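Local coordinates for ORC2 (Aeropyrum pernix, PDB 1W5T), which binds DNA and ATP, hydrolyses ATP and takes part in the regulation of DNA replication, at residues A214-E225 / L242-K253. Numbering follows the deposited sequence.
Sequences AYKSRELYTILE and LELISDVYGEDK. With ANP (phosphoaminophosphonic acid-adenylate ester), chain D.
Ala-214 lays its CB against CB of Glu-251, and the next carbonyl, Tyr-215 O, accepts a nearly straight bond from Glu-251 N (3.0 Å, 164° at the hydrogen). The Tyr-215 side chain leaves the backbone away from segment 242-253, and its OH donates to ANP N7 at 2.6 Å, while Ile-223 CD1 sits over the centre of one ring face and also touches the adenine. Lys-216, at the N-cap of helix 217-231, crosses the Asp-252 side chain at about a right angle, and its chain runs alongside Glu-251, the opposite charges staying beyond salt-bridge range. Asp-252 OD2 takes the first helical amide, Ser-217 N, on its syn side at 2.9 Å; with CG held between backbone N and carbonyl carbon (chi1 51°), the carboxylate reaches the helix start, whose dipole would probably favour its negative charge. Ser-217 and Gly-250 mark the closest backbone approach, CA to CA 3.9 Å, and Gly-250 CA lies 3.6 Å from Ser-217 N. Ser-217 OG receives a weak bond from Lys-253 NZ, which also pairs with Asp-247. One turn on, Leu-220 CD1 meets Tyr-249 CB (3.6 Å) and its CB rests on Ser-246 CB. Tyr-221, with CG anti to the backbone N, brings its ring across Leu-242 CB, Ser-246 OG lying at the ring edge; that hydroxyl bonds back to Leu-242 O. Leu-224 CD1 packs on Ile-245 CB (3.7 Å), and Leu-242 CD1 reaches the Glu-225 backbone. Helix 259-275 borders the same apolar layer through Leu-266. Segments 217-225 and 242-249 run roughly antiparallel (144°), their axes 8.0 Å apart at closest approach: a helix pair of the AAA+ lid, with Tyr-215, just before the first helix, contributing to the adenine site.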
loop_
_atom_site.group_PDB
_atom_site.type_symbol
_atom_site.label_atom_id
_atom_site.label_comp_id
_atom_site.label_asym_id
_atom_site.label_seq_id
_atom_site.Cartn_x
_atom_site.Cartn_y
_atom_site.Cartn_z
ATOM N N ALA A 214 6.306 0.818 -7.447
ATOM C CA ALA A 214 5.692 -0.173 -8.264
ATOM C C ALA A 214 6.774 -1.001 -8.972
ATOM O O ALA A 214 7.868 -0.521 -9.220
ATOM C CB ALA A 214 4.743 0.514 -9.286
ATOM N N TYR A 215 6.421 -2.245 -9.296
ATOM C CA TYR A 215 7.347 -3.217 -9.854
ATOM C C TYR A 215 7.634 -3.086 -11.352
ATOM O O TYR A 215 6.724 -2.934 -12.205
ATOM C CB TYR A 215 6.822 -4.636 -9.556
ATOM C CG TYR A 215 6.860 -5.035 -8.095
ATOM C CD1 TYR A 215 5.670 -5.298 -7.392
ATOM C CD2 TYR A 215 8.098 -5.174 -7.415
ATOM C CE1 TYR A 215 5.705 -5.684 -6.051
ATOM C CE2 TYR A 215 8.138 -5.552 -6.052
ATOM C CZ TYR A 215 6.947 -5.793 -5.388
ATOM O OH TYR A 215 7.006 -6.168 -4.087
ATOM N N LYS A 216 8.911 -3.167 -11.684
ATOM C CA LYS A 216 9.341 -3.291 -13.099
ATOM C C LYS A 216 9.084 -4.710 -13.615
ATOM O O LYS A 216 8.844 -5.641 -12.822
ATOM C CB LYS A 216 10.802 -2.924 -13.256
ATOM C CG LYS A 216 11.077 -1.488 -12.749
ATOM C CD LYS A 216 12.561 -1.100 -12.854
ATOM C CE LYS A 216 12.847 0.260 -12.107
ATOM N NZ LYS A 216 12.951 1.422 -13.072
ATOM N N SER A 217 9.144 -4.881 -14.928
ATOM C CA SER A 217 8.781 -6.166 -15.522
ATOM C C SER A 217 9.666 -7.323 -15.075
ATOM O O SER A 217 9.155 -8.431 -14.830
ATOM C CB SER A 217 8.689 -6.075 -17.062
ATOM O OG SER A 217 9.977 -6.073 -17.637
ATOM N N ARG A 218 10.967 -7.054 -14.959
ATOM C CA ARG A 218 11.966 -7.999 -14.473
ATOM C C ARG A 218 11.613 -8.527 -13.061
ATOM O O ARG A 218 11.697 -9.729 -12.790
ATOM C CB ARG A 218 13.335 -7.300 -14.407
ATOM C CG ARG A 218 14.226 -7.487 -15.613
ATOM C CD ARG A 218 15.767 -7.611 -15.257
ATOM N NE ARG A 218 16.021 -7.619 -13.797
ATOM C CZ ARG A 218 17.001 -8.279 -13.172
ATOM N NH1 ARG A 218 17.866 -9.029 -13.843
ATOM N NH2 ARG A 218 17.105 -8.197 -11.854
ATOM N N GLU A 219 11.194 -7.612 -12.179
ATOM C CA GLU A 219 10.738 -7.981 -10.829
ATOM C C GLU A 219 9.477 -8.786 -10.832
ATOM O O GLU A 219 9.409 -9.782 -10.125
ATOM C CB GLU A 219 10.621 -6.766 -9.937
ATOM C CG GLU A 219 11.944 -6.038 -9.831
ATOM C CD GLU A 219 11.764 -4.612 -9.439
ATOM O OE1 GLU A 219 12.623 -4.088 -8.731
ATOM O OE2 GLU A 219 10.743 -4.022 -9.791
ATOM N N LEU A 220 8.495 -8.383 -11.645
ATOM C CA LEU A 220 7.276 -9.152 -11.791
ATOM C C LEU A 220 7.580 -10.535 -12.322
ATOM O O LEU A 220 6.950 -11.486 -11.925
ATOM C CB LEU A 220 6.231 -8.455 -12.699
ATOM C CG LEU A 220 5.548 -7.192 -12.122
ATOM C CD1 LEU A 220 4.693 -6.540 -13.193
ATOM C CD2 LEU A 220 4.743 -7.508 -10.805
ATOM N N TYR A 221 8.572 -10.639 -13.198
ATOM C CA TYR A 221 8.938 -11.910 -13.746
ATOM C C TYR A 221 9.454 -12.817 -12.625
ATOM O O TYR A 221 9.011 -13.960 -12.467
ATOM C CB TYR A 221 9.968 -11.799 -14.883
ATOM C CG TYR A 221 10.390 -13.194 -15.292
ATOM C CD1 TYR A 221 11.417 -13.849 -14.631
ATOM C CD2 TYR A 221 9.649 -13.915 -16.258
ATOM C CE1 TYR A 221 11.744 -15.134 -14.932
ATOM C CE2 TYR A 221 9.995 -15.213 -16.595
ATOM C CZ TYR A 221 11.046 -15.801 -15.923
ATOM O OH TYR A 221 11.406 -17.072 -16.207
ATOM N N THR A 222 10.409 -12.300 -11.858
ATOM C CA THR A 222 10.886 -12.984 -10.677
ATOM C C THR A 222 9.751 -13.374 -9.747
ATOM O O THR A 222 9.735 -14.489 -9.214
ATOM C CB THR A 222 11.935 -12.114 -9.944
ATOM O OG1 THR A 222 13.027 -11.870 -10.830
ATOM C CG2 THR A 222 12.591 -12.879 -8.842
ATOM N N ILE A 223 8.799 -12.477 -9.547
ATOM C CA ILE A 223 7.683 -12.810 -8.639
ATOM C C ILE A 223 6.769 -13.923 -9.175
ATOM O O ILE A 223 6.359 -14.809 -8.421
ATOM C CB ILE A 223 6.877 -11.542 -8.212
ATOM C CG1 ILE A 223 7.795 -10.601 -7.404
ATOM C CG2 ILE A 223 5.568 -11.959 -7.450
ATOM C CD1 ILE A 223 7.242 -9.117 -7.209
ATOM N N LEU A 224 6.494 -13.910 -10.472
ATOM C CA LEU A 224 5.644 -14.925 -11.081
ATOM C C LEU A 224 6.365 -16.276 -11.113
ATOM O O LEU A 224 5.764 -17.356 -10.938
ATOM C CB LEU A 224 5.204 -14.492 -12.495
ATOM C CG LEU A 224 4.285 -13.266 -12.521
ATOM C CD1 LEU A 224 4.077 -12.737 -13.951
ATOM C CD2 LEU A 224 2.958 -13.530 -11.812
ATOM N N GLU A 225 7.670 -16.212 -11.292
ATOM C CA GLU A 225 8.433 -17.444 -11.403
ATOM C C GLU A 225 8.441 -18.251 -10.093
ATOM O O GLU A 225 8.280 -19.465 -10.131
ATOM C CB GLU A 225 9.837 -17.185 -11.940
ATOM C CG GLU A 225 10.723 -18.402 -11.887
ATOM C CD GLU A 225 12.165 -18.074 -12.255
ATOM O OE1 GLU A 225 12.637 -18.507 -13.314
ATOM O OE2 GLU A 225 12.838 -17.382 -11.478
ATOM N N LEU A 242 5.068 -16.509 -18.522
ATOM C CA LEU A 242 5.146 -15.510 -17.457
ATOM C C LEU A 242 5.605 -14.137 -17.990
ATOM O O LEU A 242 5.217 -13.087 -17.452
ATOM C CB LEU A 242 6.109 -15.970 -16.358
ATOM C CG LEU A 242 6.005 -17.387 -15.798
ATOM C CD1 LEU A 242 7.121 -17.630 -14.760
ATOM C CD2 LEU A 242 4.617 -17.669 -15.228
ATOM N N GLU A 243 6.436 -14.152 -19.033
ATOM C CA GLU A 243 6.934 -12.917 -19.627
ATOM C C GLU A 243 5.810 -12.103 -20.197
ATOM O O GLU A 243 5.848 -10.876 -20.146
ATOM C CB GLU A 243 7.865 -13.209 -20.775
ATOM C CG GLU A 243 9.280 -13.442 -20.365
ATOM C CD GLU A 243 10.090 -14.033 -21.503
ATOM O OE1 GLU A 243 10.045 -13.438 -22.630
ATOM O OE2 GLU A 243 10.768 -15.075 -21.244
ATOM N N LEU A 244 4.834 -12.815 -20.755
ATOM C CA LEU A 244 3.652 -12.233 -21.337
ATOM C C LEU A 244 2.877 -11.381 -20.336
ATOM O O LEU A 244 2.171 -10.463 -20.733
ATOM C CB LEU A 244 2.766 -13.345 -21.906
ATOM C CG LEU A 244 3.363 -13.995 -23.171
ATOM C CD1 LEU A 244 2.636 -15.263 -23.541
ATOM C CD2 LEU A 244 3.463 -13.014 -24.412
ATOM N N ILE A 245 2.988 -11.701 -19.051
ATOM C CA ILE A 245 2.248 -11.002 -18.033
ATOM C C ILE A 245 3.095 -9.821 -17.617
ATOM O O ILE A 245 2.664 -8.656 -17.719
ATOM C CB ILE A 245 1.917 -11.912 -16.851
ATOM C CG1 ILE A 245 0.995 -13.064 -17.303
ATOM C CG2 ILE A 245 1.176 -11.101 -15.775
ATOM C CD1 ILE A 245 0.849 -14.290 -16.331
ATOM N N SER A 246 4.333 -10.132 -17.218
ATOM C CA SER A 246 5.282 -9.127 -16.735
ATOM C C SER A 246 5.610 -8.038 -17.767
ATOM O O SER A 246 5.737 -6.883 -17.390
ATOM C CB SER A 246 6.551 -9.769 -16.134
ATOM O OG SER A 246 7.150 -10.712 -16.992
ATOM N N ASP A 247 5.677 -8.390 -19.053
ATOM C CA ASP A 247 5.909 -7.404 -20.121
ATOM C C ASP A 247 4.806 -6.376 -20.237
ATOM O O ASP A 247 5.057 -5.248 -20.607
ATOM C CB ASP A 247 6.079 -8.067 -21.494
ATOM C CG ASP A 247 7.518 -8.378 -21.810
ATOM O OD1 ASP A 247 8.329 -8.550 -20.870
ATOM O OD2 ASP A 247 7.935 -8.476 -22.978
ATOM N N VAL A 248 3.578 -6.774 -19.935
ATOM C CA VAL A 248 2.450 -5.847 -19.966
ATOM C C VAL A 248 2.327 -5.084 -18.653
ATOM O O VAL A 248 2.104 -3.873 -18.697
ATOM C CB VAL A 248 1.110 -6.559 -20.294
ATOM C CG1 VAL A 248 -0.043 -5.566 -20.388
ATOM C CG2 VAL A 248 1.210 -7.336 -21.573
ATOM N N TYR A 249 2.455 -5.761 -17.494
ATOM C CA TYR A 249 2.192 -5.088 -16.190
ATOM C C TYR A 249 3.337 -4.227 -15.639
ATOM O O TYR A 249 3.108 -3.299 -14.838
ATOM C CB TYR A 249 1.680 -6.051 -15.139
ATOM C CG TYR A 249 0.317 -6.646 -15.453
ATOM C CD1 TYR A 249 -0.074 -7.831 -14.885
ATOM C CD2 TYR A 249 -0.563 -6.017 -16.334
ATOM C CE1 TYR A 249 -1.287 -8.383 -15.168
ATOM C CE2 TYR A 249 -1.785 -6.575 -16.652
ATOM C CZ TYR A 249 -2.158 -7.758 -16.056
ATOM O OH TYR A 249 -3.413 -8.314 -16.325
ATOM N N GLY A 250 4.565 -4.526 -16.086
ATOM C CA GLY A 250 5.740 -3.789 -15.645
ATOM C C GLY A 250 5.542 -2.274 -15.752
ATOM O O GLY A 250 5.041 -1.780 -16.770
ATOM N N GLU A 251 5.940 -1.533 -14.709
ATOM C CA GLU A 251 5.762 -0.088 -14.679
ATOM C C GLU A 251 6.723 0.592 -15.628
ATOM O O GLU A 251 6.430 1.666 -16.145
ATOM C CB GLU A 251 5.868 0.455 -13.267
ATOM C CG GLU A 251 7.285 0.772 -12.811
ATOM C CD GLU A 251 7.761 2.140 -13.289
ATOM O OE1 GLU A 251 6.944 3.115 -13.259
ATOM O OE2 GLU A 251 8.938 2.227 -13.707
ATOM N N ASP A 252 7.864 -0.047 -15.879
ATOM C CA ASP A 252 8.766 0.395 -16.957
ATOM C C ASP A 252 8.184 0.182 -18.374
ATOM O O ASP A 252 8.647 0.766 -19.326
ATOM C CB ASP A 252 10.145 -0.263 -16.844
ATOM C CG ASP A 252 10.074 -1.767 -16.698
ATOM O OD1 ASP A 252 11.125 -2.439 -16.798
ATOM O OD2 ASP A 252 9.031 -2.386 -16.443
ATOM N N LYS A 253 7.167 -0.658 -18.498
ATOM C CA LYS A 253 6.535 -0.878 -19.783
ATOM C C LYS A 253 5.201 -0.183 -19.905
ATOM O O LYS A 253 4.445 -0.531 -20.773
ATOM C CB LYS A 253 6.313 -2.366 -19.980
ATOM C CG LYS A 253 7.569 -3.173 -19.747
ATOM C CD LYS A 253 8.277 -3.516 -21.024
ATOM C CE LYS A 253 9.707 -3.903 -20.770
ATOM N NZ LYS A 253 9.941 -5.357 -21.054
HETATM P PG ANP D . -2.702 -2.539 -1.669
HETATM O O1G ANP D . -4.110 -3.016 -2.224
HETATM O O2G ANP D . -2.784 -2.513 -0.080
HETATM O O3G ANP D . -2.252 -1.125 -2.235
HETATM P PB ANP D . -0.098 -3.945 -1.258
HETATM O O1B ANP D . -0.214 -4.045 0.316
HETATM O O2B ANP D . 0.853 -2.763 -1.615
HETATM N N3B ANP D . -1.602 -3.801 -2.059
HETATM P PA ANP D . 0.507 -6.757 -1.269
HETATM O O1A ANP D . 1.648 -6.977 -0.170
HETATM O O2A ANP D . -0.899 -7.118 -0.635
HETATM O O3A ANP D . 0.566 -5.277 -1.913
HETATM O "O5'" ANP D . 0.856 -7.628 -2.583
HETATM C "C5'" ANP D . 0.061 -7.914 -3.745
HETATM C "C4'" ANP D . 0.354 -9.372 -4.112
HETATM O "O4'" ANP D . 1.687 -9.505 -4.622
HETATM C "C3'" ANP D . 0.324 -10.306 -2.905
HETATM O "O3'" ANP D . -0.136 -11.555 -3.337
HETATM C "C2'" ANP D . 1.780 -10.449 -2.480
HETATM O "O2'" ANP D . 2.112 -11.627 -1.745
HETATM C "C1'" ANP D . 2.481 -10.393 -3.830
HETATM N N9 ANP D . 3.780 -9.743 -3.701
HETATM C C8 ANP D . 3.993 -8.380 -3.622
HETATM N N7 ANP D . 5.311 -8.080 -3.509
HETATM C C5 ANP D . 5.993 -9.234 -3.553
HETATM C C6 ANP D . 7.396 -9.756 -3.495
HETATM N N6 ANP D . 8.478 -8.934 -3.378
HETATM N N1 ANP D . 7.611 -11.099 -3.532
HETATM C C2 ANP D . 6.632 -11.985 -3.642
HETATM N N3 ANP D . 5.319 -11.646 -3.688
HETATM C C4 ANP D . 4.971 -10.269 -3.654
#